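Local coordinates for protein EmGH1 (Erythrobacter marinus, PDB 5Z87) that probably hydrolyses beta-glucosides as a member of glycosyl hydrolase family 3, with xylosidase and arabinofuranosidase activities also possible for the family, at residues 145-150 with 599-604; 404-409 with 603-608; 412-417 with 611-616; 575-580 with 595-600. One frame throughout, in Å; residues are numbered along the deposited sequence.

Interaction 1 joins the barrel domain to the C-terminal domain; interaction 4 uses the same strand, 596-601, and interaction 2 shares Pro603 and Gly604 with it. Interaction 4 pairs that strand, whose end enters interaction 1, with strand 574-580; the centres of these two contacts lie about 14 Å apart. Interactions 2 and 3 follow the same two helices, 403-416 and 607-615, with about 11 Å between their centres. Interaction 3 rests on the sheet of interaction 4 through Ile611 on Val578 and Ile614 on Leu598. None of the four includes a residue of the pocket that binds dithiothreitol in the crystal, although the Tyr602 side chain of interaction 1 is about 7 Å from a bound magnesium ion.

Interaction 1: 145-150 with 599-604; sequences QAMAMA and DAFYPG
Met147 CG lies over one face of the Phe601 ring and Asp599 OD1 over the other, both offset toward the rim. Met147 CG is 4.1 Å from the ring centroid and 24° off its normal, a CH-pi contact. Its sulfur reaches farther out, an oblique Met-aromatic contact with SD 3.6 Å from Phe601 CE1. The first torsion sets this up, holding Met147 CG anti to its backbone N (chi1 -173°). On the other face, Asp599 OD1 is hydrogen-bonded to His581 and more weakly to Phe601 N. The contact bridges two domains: helix 146-150 belongs to the TIM-barrel domain of family 3 enzymes, strand 596-601 to the C-terminal domain. Gln145, the N-cap residue of the helix, donates its backbone N-H to Tyr602 O, with N 3.1 Å from that oxygen. Its side chain turns back, and OE1 accepts a hydrogen bond from Ala146 N at 2.8 Å on a lone pair, while NE2 bonds Glu194 and the carbonyl of Gly451. Ala148 CB touches both Tyr602 O (3.4 Å) and Phe601 CB (3.7 Å). Gln145 CB sits at the edge of the tyrosine ring, 3.8 Å from Tyr602 CB.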
loop_
_atom_site.group_PDB
_atom_site.type_symbol
_atom_site.label_atom_id
_atom_site.label_comp_id
_atom_site.label_asym_id
_atom_site.label_seq_id
_atom_site.Cartn_x
_atom_site.Cartn_y
_atom_site.Cartn_z
ATOM N N GLN A 145 -19.481 4.077 18.878
ATOM C CA GLN A 145 -18.312 3.313 18.471
ATOM C C GLN A 145 -17.045 4.165 18.592
ATOM O O GLN A 145 -17.093 5.396 18.680
ATOM C CB GLN A 145 -18.512 2.791 17.047
ATOM C CG GLN A 145 -17.417 1.873 16.510
ATOM C CD GLN A 145 -17.169 0.656 17.398
ATOM O OE1 GLN A 145 -16.650 0.770 18.515
ATOM N NE2 GLN A 145 -17.511 -0.515 16.887
ATOM N N ALA A 146 -15.892 3.492 18.619
ATOM C CA ALA A 146 -14.636 4.185 18.909
ATOM C C ALA A 146 -14.343 5.297 17.885
ATOM O O ALA A 146 -13.991 6.425 18.256
ATOM C CB ALA A 146 -13.496 3.163 18.980
ATOM N N MET A 147 -14.506 5.010 16.591
ATOM C CA MET A 147 -14.255 6.051 15.588
ATOM C C MET A 147 -15.248 7.203 15.711
ATOM O O MET A 147 -14.874 8.369 15.539
ATOM C CB MET A 147 -14.306 5.473 14.174
ATOM C CG MET A 147 -13.873 6.492 13.105
ATOM S SD MET A 147 -13.296 5.660 11.623
ATOM C CE MET A 147 -11.573 5.345 12.013
ATOM N N ALA A 148 -16.515 6.903 16.010
ATOM C CA ALA A 148 -17.479 7.969 16.283
ATOM C C ALA A 148 -16.999 8.857 17.421
ATOM O O ALA A 148 -16.962 10.089 17.299
ATOM C CB ALA A 148 -18.848 7.373 16.616
ATOM N N MET A 149 -16.601 8.245 18.531
ATOM C CA MET A 149 -16.176 9.036 19.682
ATOM C C MET A 149 -14.927 9.842 19.373
ATOM O O MET A 149 -14.715 10.913 19.963
ATOM C CB MET A 149 -15.942 8.130 20.886
ATOM C CG MET A 149 -17.219 7.504 21.454
ATOM S SD MET A 149 -16.916 6.866 23.115
ATOM C CE MET A 149 -16.169 5.286 22.766
ATOM N N ALA A 150 -14.081 9.346 18.461
ATOM C CA ALA A 150 -12.906 10.118 18.060
ATOM C C ALA A 150 -13.296 11.427 17.386
ATOM O O ALA A 150 -12.508 12.384 17.394
ATOM C CB ALA A 150 -12.015 9.292 17.122
ATOM N N ASP A 599 -22.583 12.963 9.512
ATOM C CA ASP A 599 -21.852 11.705 9.600
ATOM C C ASP A 599 -21.872 11.255 11.052
ATOM O O ASP A 599 -21.230 11.871 11.909
ATOM C CB ASP A 599 -20.423 11.834 9.078
ATOM C CG ASP A 599 -19.840 10.487 8.662
ATOM O OD1 ASP A 599 -20.292 9.439 9.204
ATOM O OD2 ASP A 599 -18.939 10.474 7.788
ATOM N N ALA A 600 -22.618 10.187 11.329
ATOM C CA ALA A 600 -22.807 9.744 12.701
ATOM C C ALA A 600 -21.986 8.513 13.038
ATOM O O ALA A 600 -21.963 8.105 14.204
ATOM C CB ALA A 600 -24.296 9.460 12.972
ATOM N N PHE A 601 -21.313 7.928 12.047
ATOM C CA PHE A 601 -20.628 6.661 12.221
ATOM C C PHE A 601 -21.580 5.664 12.886
ATOM O O PHE A 601 -22.599 5.299 12.287
ATOM C CB PHE A 601 -19.308 6.903 12.974
ATOM C CG PHE A 601 -18.202 7.398 12.056
ATOM C CD1 PHE A 601 -17.467 6.497 11.287
ATOM C CD2 PHE A 601 -17.958 8.754 11.897
ATOM C CE1 PHE A 601 -16.474 6.937 10.422
ATOM C CE2 PHE A 601 -16.972 9.210 11.027
ATOM C CZ PHE A 601 -16.218 8.297 10.292
ATOM N N TYR A 602 -21.282 5.203 14.094
ATOM C CA TYR A 602 -22.260 4.447 14.878
ATOM C C TYR A 602 -22.462 5.243 16.147
ATOM O O TYR A 602 -21.526 5.342 16.958
ATOM C CB TYR A 602 -21.797 3.027 15.187
ATOM C CG TYR A 602 -21.803 2.099 13.992
ATOM C CD1 TYR A 602 -22.852 2.108 13.082
ATOM C CD2 TYR A 602 -20.748 1.226 13.761
ATOM C CE1 TYR A 602 -22.866 1.253 11.989
ATOM C CE2 TYR A 602 -20.758 0.362 12.687
ATOM C CZ TYR A 602 -21.819 0.384 11.794
ATOM O OH TYR A 602 -21.835 -0.468 10.708
ATOM N N PRO A 603 -23.622 5.878 16.340
ATOM C CA PRO A 603 -23.738 6.896 17.391
ATOM C C PRO A 603 -24.176 6.359 18.753
ATOM O O PRO A 603 -24.538 7.136 19.642
ATOM C CB PRO A 603 -24.767 7.866 16.797
ATOM C CG PRO A 603 -25.627 7.001 15.960
ATOM C CD PRO A 603 -24.778 5.888 15.429
ATOM N N GLY A 604 -24.106 5.052 18.961
ATOM C CA GLY A 604 -24.382 4.526 20.283
ATOM C C GLY A 604 -25.871 4.367 20.535
ATOM O O GLY A 604 -26.708 4.572 19.659
#

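Interaction 2: 404-409 with 603-608; sequences EHKLLA and PGEQGG
Gln606 lays its aliphatic part on the backbone of helix 403-416, with its CG 3.2 Å from Lys406 O and its CB near the carbonyl carbon of Ala409. Gln606 CG is anti to the carbonyl carbon, and a bend at chi2 (-53°) turns CD. The side chain crosses that of Lys406 obliquely, with NE2 near Lys406 CD. The Lys406 side chain crosses Glu605 at about a right angle, and its CG meets Glu605 OE2 at 3.5 Å. Water provides the polar link, as no direct hydrogen bond joins the two segments. One molecule donates to Ala409 O at 2.7 Å and to Pro603 O at 2.8 Å, and accepts a hydrogen bond from Gln606 N at 2.9 Å. Pro603 O and Gln606 N lie in the approach to helix 607-615, where a type I turn from Gly604 to Gly607 leads in and Gln606 is the N-cap residue; the water links this approach to helix 403-416. Lys406 NZ stays 6.0 Å from Glu605 OE2, whereas Arg401 forms a salt bridge with that oxygen and Gln606 NE2 adds a weak bond to it. The other oxygen, OE1, accepts a hydrogen bond from Gln142 N, and the positive neighbours probably help keep the carboxylate ionised.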
loop_
_atom_site.group_PDB
_atom_site.type_symbol
_atom_site.label_atom_id
_atom_site.label_comp_id
_atom_site.label_asym_id
_atom_site.label_seq_id
_atom_site.Cartn_x
_atom_site.Cartn_y
_atom_site.Cartn_z
ATOM N N GLU A 404 -27.597 7.884 34.534
ATOM C CA GLU A 404 -26.390 8.672 34.318
ATOM C C GLU A 404 -25.563 8.129 33.149
ATOM O O GLU A 404 -25.007 8.906 32.360
ATOM C CB GLU A 404 -25.566 8.710 35.603
ATOM C CG GLU A 404 -24.123 9.099 35.423
ATOM C CD GLU A 404 -23.351 9.066 36.734
ATOM O OE1 GLU A 404 -23.970 9.296 37.800
ATOM O OE2 GLU A 404 -22.128 8.802 36.696
ATOM N N HIS A 405 -25.488 6.803 33.003
ATOM C CA HIS A 405 -24.680 6.242 31.927
ATOM C C HIS A 405 -25.370 6.395 30.575
ATOM O O HIS A 405 -24.704 6.653 29.562
ATOM C CB HIS A 405 -24.346 4.772 32.220
ATOM C CG HIS A 405 -23.326 4.590 33.313
ATOM N ND1 HIS A 405 -22.808 3.357 33.656
ATOM C CD2 HIS A 405 -22.720 5.490 34.124
ATOM C CE1 HIS A 405 -21.933 3.506 34.636
ATOM N NE2 HIS A 405 -21.857 4.791 34.938
ATOM N N LYS A 406 -26.699 6.250 30.536
ATOM C CA LYS A 406 -27.428 6.505 29.295
ATOM C C LYS A 406 -27.304 7.969 28.883
ATOM O O LYS A 406 -27.143 8.276 27.694
ATOM C CB LYS A 406 -28.896 6.111 29.449
ATOM C CG LYS A 406 -29.123 4.617 29.537
ATOM C CD LYS A 406 -30.603 4.243 29.357
ATOM C CE LYS A 406 -31.441 4.683 30.555
ATOM N NZ LYS A 406 -32.766 3.995 30.592
ATOM N N LEU A 407 -27.333 8.886 29.854
ATOM C CA LEU A 407 -27.219 10.297 29.509
ATOM C C LEU A 407 -25.822 10.622 28.987
ATOM O O LEU A 407 -25.674 11.380 28.016
ATOM C CB LEU A 407 -27.577 11.166 30.709
ATOM C CG LEU A 407 -27.215 12.645 30.544
ATOM C CD1 LEU A 407 -27.991 13.293 29.386
ATOM C CD2 LEU A 407 -27.430 13.395 31.848
ATOM N N LEU A 408 -24.787 10.040 29.601
ATOM C CA LEU A 408 -23.443 10.194 29.062
ATOM C C LEU A 408 -23.375 9.693 27.620
ATOM O O LEU A 408 -22.818 10.368 26.748
ATOM C CB LEU A 408 -22.434 9.462 29.946
ATOM C CG LEU A 408 -20.973 9.519 29.487
ATOM C CD1 LEU A 408 -20.507 10.962 29.346
ATOM C CD2 LEU A 408 -20.075 8.765 30.461
ATOM N N ALA A 409 -23.987 8.540 27.338
ATOM C CA ALA A 409 -23.996 8.026 25.974
ATOM C C ALA A 409 -24.705 8.980 25.013
ATOM O O ALA A 409 -24.296 9.127 23.851
ATOM C CB ALA A 409 -24.654 6.652 25.944
ATOM N N PRO A 603 -23.622 5.878 16.340
ATOM C CA PRO A 603 -23.738 6.896 17.391
ATOM C C PRO A 603 -24.176 6.359 18.753
ATOM O O PRO A 603 -24.538 7.136 19.642
ATOM C CB PRO A 603 -24.767 7.866 16.797
ATOM C CG PRO A 603 -25.627 7.001 15.960
ATOM C CD PRO A 603 -24.778 5.888 15.429
ATOM N N GLY A 604 -24.106 5.052 18.961
ATOM C CA GLY A 604 -24.382 4.526 20.283
ATOM C C GLY A 604 -25.871 4.367 20.535
ATOM O O GLY A 604 -26.708 4.572 19.659
ATOM N N GLU A 605 -26.211 3.994 21.776
ATOM C CA GLU A 605 -27.574 3.547 22.035
ATOM C C GLU A 605 -28.551 4.706 22.202
ATOM O O GLU A 605 -29.756 4.515 22.021
ATOM C CB GLU A 605 -27.602 2.625 23.257
ATOM C CG GLU A 605 -27.165 3.276 24.545
ATOM C CD GLU A 605 -27.648 2.504 25.761
ATOM O OE1 GLU A 605 -27.141 1.382 26.007
ATOM O OE2 GLU A 605 -28.554 3.013 26.456
ATOM N N GLN A 606 -28.061 5.898 22.517
ATOM C CA GLN A 606 -28.875 7.103 22.534
ATOM C C GLN A 606 -28.751 7.904 21.235
ATOM O O GLN A 606 -29.153 9.070 21.194
ATOM C CB GLN A 606 -28.494 7.971 23.737
ATOM C CG GLN A 606 -28.802 7.314 25.085
ATOM C CD GLN A 606 -30.255 6.839 25.206
ATOM O OE1 GLN A 606 -31.187 7.619 25.021
ATOM N NE2 GLN A 606 -30.445 5.551 25.514
ATOM N N GLY A 607 -28.227 7.295 20.169
ATOM C CA GLY A 607 -27.873 8.067 18.985
ATOM C C GLY A 607 -29.068 8.703 18.296
ATOM O O GLY A 607 -28.984 9.834 17.810
ATOM N N GLY A 608 -30.192 7.987 18.243
ATOM C CA GLY A 608 -31.375 8.519 17.585
ATOM C C GLY A 608 -31.817 9.853 18.153
ATOM O O GLY A 608 -32.252 10.737 17.410
HETATM O O HOH W 1 -25.454 7.230 22.305
#

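Interaction 3: 412-417 with 611-616; sequences MAEESI and IASILF
Helix 403-416 packs against helix 607-615 of the alpha/beta C-terminal domain, with Ile417 set on Ile611 and Ile614. Ile417 CD1 touches both partners, 3.7 Å from Ile611 CG1 and 3.8 Å from Ile614 CD1. The Ile417 side chain crosses that of Ile611 at about a right angle and that of Ile614 obliquely. Ile614 extends from its helix (chi2 155°), and the CD1 thus placed also lies 3.8 Å from Ile417 CB and 4.0 Å from Glu414 O. Helix 607-615 lies on the sheet of this domain, and the same isoleucines face it on Val578 and Leu598. In the last turn of segment 412-417, Met412 O and Ala413 O each accept two bonds. Met412 O takes those of Glu415 N and Ser416 OG from opposite faces of its plane, the hydroxyl at 2.9 Å, and Ala413 O takes those of Ser416 N and Ile417 N. At the polar border of the contact, Glu414 OE2 and Ser613 OG stand 4.1 Å apart, with no hydrogen bond between them. Arg410 NH1 serves both, as a salt bridge to the glutamate and a hydrogen bond to the serine, whose OG is also bonded to His609 O.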
loop_
_atom_site.group_PDB
_atom_site.type_symbol
_atom_site.label_atom_id
_atom_site.label_comp_id
_atom_site.label_asym_id
_atom_site.label_seq_id
_atom_site.Cartn_x
_atom_site.Cartn_y
_atom_site.Cartn_z
ATOM N N MET A 412 -22.314 12.070 24.554
ATOM C CA MET A 412 -21.155 11.765 23.723
ATOM C C MET A 412 -21.529 11.822 22.244
ATOM O O MET A 412 -20.825 12.443 21.439
ATOM C CB MET A 412 -20.578 10.401 24.094
ATOM C CG MET A 412 -19.228 10.102 23.441
ATOM S SD MET A 412 -17.945 11.346 23.769
ATOM C CE MET A 412 -16.842 10.483 24.852
ATOM N N ALA A 413 -22.665 11.214 21.880
ATOM C CA ALA A 413 -23.143 11.290 20.503
ATOM C C ALA A 413 -23.346 12.738 20.055
ATOM O O ALA A 413 -22.936 13.113 18.946
ATOM C CB ALA A 413 -24.433 10.487 20.357
ATOM N N GLU A 414 -23.949 13.573 20.914
ATOM C CA GLU A 414 -24.144 14.991 20.591
ATOM C C GLU A 414 -22.823 15.709 20.305
ATOM O O GLU A 414 -22.803 16.693 19.549
ATOM C CB GLU A 414 -24.900 15.704 21.734
ATOM C CG GLU A 414 -26.340 15.169 21.946
ATOM C CD GLU A 414 -27.113 15.839 23.097
ATOM O OE1 GLU A 414 -26.490 16.459 23.987
ATOM O OE2 GLU A 414 -28.364 15.740 23.098
ATOM N N GLU A 415 -21.716 15.249 20.897
ATOM C CA GLU A 415 -20.419 15.873 20.661
ATOM C C GLU A 415 -19.693 15.292 19.454
ATOM O O GLU A 415 -18.718 15.890 18.992
ATOM C CB GLU A 415 -19.506 15.729 21.890
ATOM C CG GLU A 415 -19.987 16.411 23.157
ATOM C CD GLU A 415 -19.680 17.899 23.179
ATOM O OE1 GLU A 415 -18.635 18.308 22.632
ATOM O OE2 GLU A 415 -20.491 18.663 23.741
ATOM N N SER A 416 -20.145 14.154 18.937
ATOM C CA SER A 416 -19.410 13.383 17.945
ATOM C C SER A 416 -19.947 13.519 16.535
ATOM O O SER A 416 -19.160 13.457 15.582
ATOM C CB SER A 416 -19.436 11.900 18.310
ATOM O OG SER A 416 -18.811 11.705 19.560
ATOM N N ILE A 417 -21.261 13.668 16.369
ATOM C CA ILE A 417 -21.824 13.692 15.023
ATOM C C ILE A 417 -21.227 14.855 14.234
ATOM O O ILE A 417 -21.095 15.978 14.739
ATOM C CB ILE A 417 -23.357 13.743 15.089
ATOM C CG1 ILE A 417 -23.875 12.484 15.787
ATOM C CG2 ILE A 417 -23.940 13.810 13.699
ATOM C CD1 ILE A 417 -25.311 12.566 16.222
ATOM N N ILE A 611 -29.114 12.608 17.062
ATOM C CA ILE A 611 -29.330 12.987 15.664
ATOM C C ILE A 611 -30.503 13.956 15.539
ATOM O O ILE A 611 -30.414 14.991 14.865
ATOM C CB ILE A 611 -29.555 11.735 14.806
ATOM C CG1 ILE A 611 -28.282 10.892 14.761
ATOM C CG2 ILE A 611 -30.037 12.126 13.411
ATOM C CD1 ILE A 611 -28.430 9.604 13.986
ATOM N N ALA A 612 -31.631 13.625 16.172
ATOM C CA ALA A 612 -32.796 14.498 16.093
ATOM C C ALA A 612 -32.492 15.867 16.685
ATOM O O ALA A 612 -32.880 16.896 16.124
ATOM C CB ALA A 612 -33.985 13.849 16.803
ATOM N N SER A 613 -31.770 15.900 17.804
ATOM C CA SER A 613 -31.438 17.178 18.423
ATOM C C SER A 613 -30.557 18.039 17.518
ATOM O O SER A 613 -30.662 19.275 17.533
ATOM C CB SER A 613 -30.752 16.934 19.769
ATOM O OG SER A 613 -31.633 16.284 20.676
ATOM N N ILE A 614 -29.678 17.414 16.734
ATOM C CA ILE A 614 -28.821 18.186 15.847
ATOM C C ILE A 614 -29.579 18.578 14.589
ATOM O O ILE A 614 -29.375 19.672 14.052
ATOM C CB ILE A 614 -27.537 17.398 15.528
ATOM C CG1 ILE A 614 -26.561 17.508 16.690
ATOM C CG2 ILE A 614 -26.870 17.891 14.243
ATOM C CD1 ILE A 614 -25.602 16.343 16.758
ATOM N N LEU A 615 -30.476 17.722 14.110
ATOM C CA LEU A 615 -31.230 18.074 12.912
ATOM C C LEU A 615 -32.079 19.326 13.121
ATOM O O LEU A 615 -32.311 20.079 12.170
ATOM C CB LEU A 615 -32.104 16.905 12.471
ATOM C CG LEU A 615 -31.351 15.791 11.744
ATOM C CD1 LEU A 615 -32.233 14.570 11.572
ATOM C CD2 LEU A 615 -30.850 16.276 10.410
ATOM N N PHE A 616 -32.502 19.599 14.355
ATOM C CA PHE A 616 -33.437 20.682 14.633
ATOM C C PHE A 616 -32.794 21.850 15.373
ATOM O O PHE A 616 -33.493 22.795 15.754
ATOM C CB PHE A 616 -34.648 20.136 15.405
ATOM C CG PHE A 616 -35.650 19.424 14.519
ATOM C CD1 PHE A 616 -36.494 20.148 13.686
ATOM C CD2 PHE A 616 -35.728 18.042 14.499
ATOM C CE1 PHE A 616 -37.404 19.506 12.856
ATOM C CE2 PHE A 616 -36.631 17.386 13.665
ATOM C CZ PHE A 616 -37.471 18.120 12.844
#

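Interaction 4: 575-580 with 595-600; sequences TVAVLI and PAILDA
Leu579 holds CG anti to its carbonyl carbon (chi1 -65°), and chi2 of 171° then carries CD1 out to Ile597, which it meets at CG2, 3.7 Å away. The two side chains cross obliquely. Asp599 holds CG anti to its backbone N, and chi2 of -26° orients the carboxylate, whose OD1 lies 3.8 Å from Leu579 CB. On this face of the sheet Ala577 joins Leu579, Ile597 and Asp599; Val578 and Leu598 point to the other, where helix 607-615 lies on them. Val576 CG1 packs on Ala596 CB at 3.7 Å. Four backbone hydrogen bonds join the two strands as a parallel pair. Ala577 N reaches Ala596 O at 3.0 Å and Leu598 N reaches Ala577 O at 2.8 Å; two residues on, Leu579 N reaches Leu598 O at 2.7 Å and Ala600 N reaches Leu579 O at 2.8 Å. The strands belong to a beta-alpha-beta crossover through helix 588-593, and strand 418-422 runs antiparallel along the far side of strand 596-601. The carboxylate among the hydrophobic side chains has its polar partner in His581, while Ala577 and Leu579 satisfy both their peptide N and O within this buried pairing.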
loop_
_atom_site.group_PDB
_atom_site.type_symbol
_atom_site.label_atom_id
_atom_site.label_comp_id
_atom_site.label_asym_id
_atom_site.label_seq_id
_atom_site.Cartn_x
_atom_site.Cartn_y
_atom_site.Cartn_z
ATOM N N THR A 575 -34.274 17.923 1.744
ATOM C CA THR A 575 -33.696 16.598 1.918
ATOM C C THR A 575 -32.334 16.702 2.592
ATOM O O THR A 575 -31.477 17.474 2.155
ATOM C CB THR A 575 -33.562 15.873 0.573
ATOM O OG1 THR A 575 -34.840 15.825 -0.071
ATOM C CG2 THR A 575 -33.063 14.444 0.771
ATOM N N VAL A 576 -32.139 15.923 3.657
ATOM C CA VAL A 576 -30.852 15.795 4.324
ATOM C C VAL A 576 -30.526 14.317 4.474
ATOM O O VAL A 576 -31.407 13.456 4.508
ATOM C CB VAL A 576 -30.829 16.486 5.697
ATOM C CG1 VAL A 576 -31.258 17.932 5.554
ATOM C CG2 VAL A 576 -31.739 15.762 6.655
ATOM N N ALA A 577 -29.237 14.028 4.575
ATOM C CA ALA A 577 -28.770 12.663 4.749
ATOM C C ALA A 577 -28.011 12.537 6.067
ATOM O O ALA A 577 -27.266 13.448 6.462
ATOM C CB ALA A 577 -27.896 12.224 3.558
ATOM N N VAL A 578 -28.245 11.416 6.753
ATOM C CA VAL A 578 -27.525 11.016 7.963
ATOM C C VAL A 578 -26.777 9.718 7.654
ATOM O O VAL A 578 -27.393 8.717 7.266
ATOM C CB VAL A 578 -28.477 10.820 9.155
ATOM C CG1 VAL A 578 -27.682 10.591 10.446
ATOM C CG2 VAL A 578 -29.386 12.019 9.307
ATOM N N LEU A 579 -25.458 9.725 7.835
ATOM C CA LEU A 579 -24.648 8.545 7.537
ATOM C C LEU A 579 -24.413 7.730 8.808
ATOM O O LEU A 579 -23.924 8.252 9.818
ATOM C CB LEU A 579 -23.313 8.938 6.900
ATOM C CG LEU A 579 -23.378 9.593 5.520
ATOM C CD1 LEU A 579 -22.030 10.125 5.127
ATOM C CD2 LEU A 579 -23.854 8.613 4.493
ATOM N N ILE A 580 -24.750 6.446 8.737
ATOM C CA ILE A 580 -24.585 5.499 9.829
ATOM C C ILE A 580 -23.838 4.311 9.253
ATOM O O ILE A 580 -24.280 3.731 8.251
ATOM C CB ILE A 580 -25.943 5.076 10.429
ATOM C CG1 ILE A 580 -26.654 6.307 11.003
ATOM C CG2 ILE A 580 -25.776 3.985 11.501
ATOM C CD1 ILE A 580 -28.145 6.087 11.299
ATOM N N PRO A 595 -27.388 18.323 -0.320
ATOM C CA PRO A 595 -26.706 19.513 0.217
ATOM C C PRO A 595 -26.299 19.421 1.677
ATOM O O PRO A 595 -25.388 20.150 2.086
ATOM C CB PRO A 595 -27.739 20.633 0.005
ATOM C CG PRO A 595 -29.059 19.925 -0.057
ATOM C CD PRO A 595 -28.770 18.605 -0.741
ATOM N N ALA A 596 -26.967 18.608 2.495
ATOM C CA ALA A 596 -26.703 18.557 3.932
ATOM C C ALA A 596 -26.489 17.113 4.346
ATOM O O ALA A 596 -27.352 16.263 4.107
ATOM C CB ALA A 596 -27.850 19.174 4.741
ATOM N N ILE A 597 -25.338 16.831 4.945
ATOM C CA ILE A 597 -24.972 15.473 5.334
ATOM C C ILE A 597 -24.427 15.494 6.753
ATOM O O ILE A 597 -23.505 16.261 7.059
ATOM C CB ILE A 597 -23.937 14.850 4.376
ATOM C CG1 ILE A 597 -24.439 14.914 2.934
ATOM C CG2 ILE A 597 -23.656 13.408 4.770
ATOM C CD1 ILE A 597 -23.422 14.484 1.928
ATOM N N LEU A 598 -25.015 14.672 7.616
ATOM C CA LEU A 598 -24.477 14.376 8.936
ATOM C C LEU A 598 -23.741 13.047 8.861
ATOM O O LEU A 598 -24.211 12.108 8.214
ATOM C CB LEU A 598 -25.594 14.280 9.981
ATOM C CG LEU A 598 -26.319 15.576 10.323
ATOM C CD1 LEU A 598 -27.335 15.343 11.422
ATOM C CD2 LEU A 598 -25.307 16.614 10.753
ATOM N N ASP A 599 -22.583 12.963 9.512
ATOM C CA ASP A 599 -21.852 11.705 9.600
ATOM C C ASP A 599 -21.872 11.255 11.052
ATOM O O ASP A 599 -21.230 11.871 11.909
ATOM C CB ASP A 599 -20.423 11.834 9.078
ATOM C CG ASP A 599 -19.840 10.487 8.662
ATOM O OD1 ASP A 599 -20.292 9.439 9.204
ATOM O OD2 ASP A 599 -18.939 10.474 7.788
ATOM N N ALA A 600 -22.618 10.187 11.329
ATOM C CA ALA A 600 -22.807 9.744 12.701
ATOM C C ALA A 600 -21.986 8.513 13.038
ATOM O O ALA A 600 -21.963 8.105 14.204
ATOM C CB ALA A 600 -24.296 9.460 12.972
#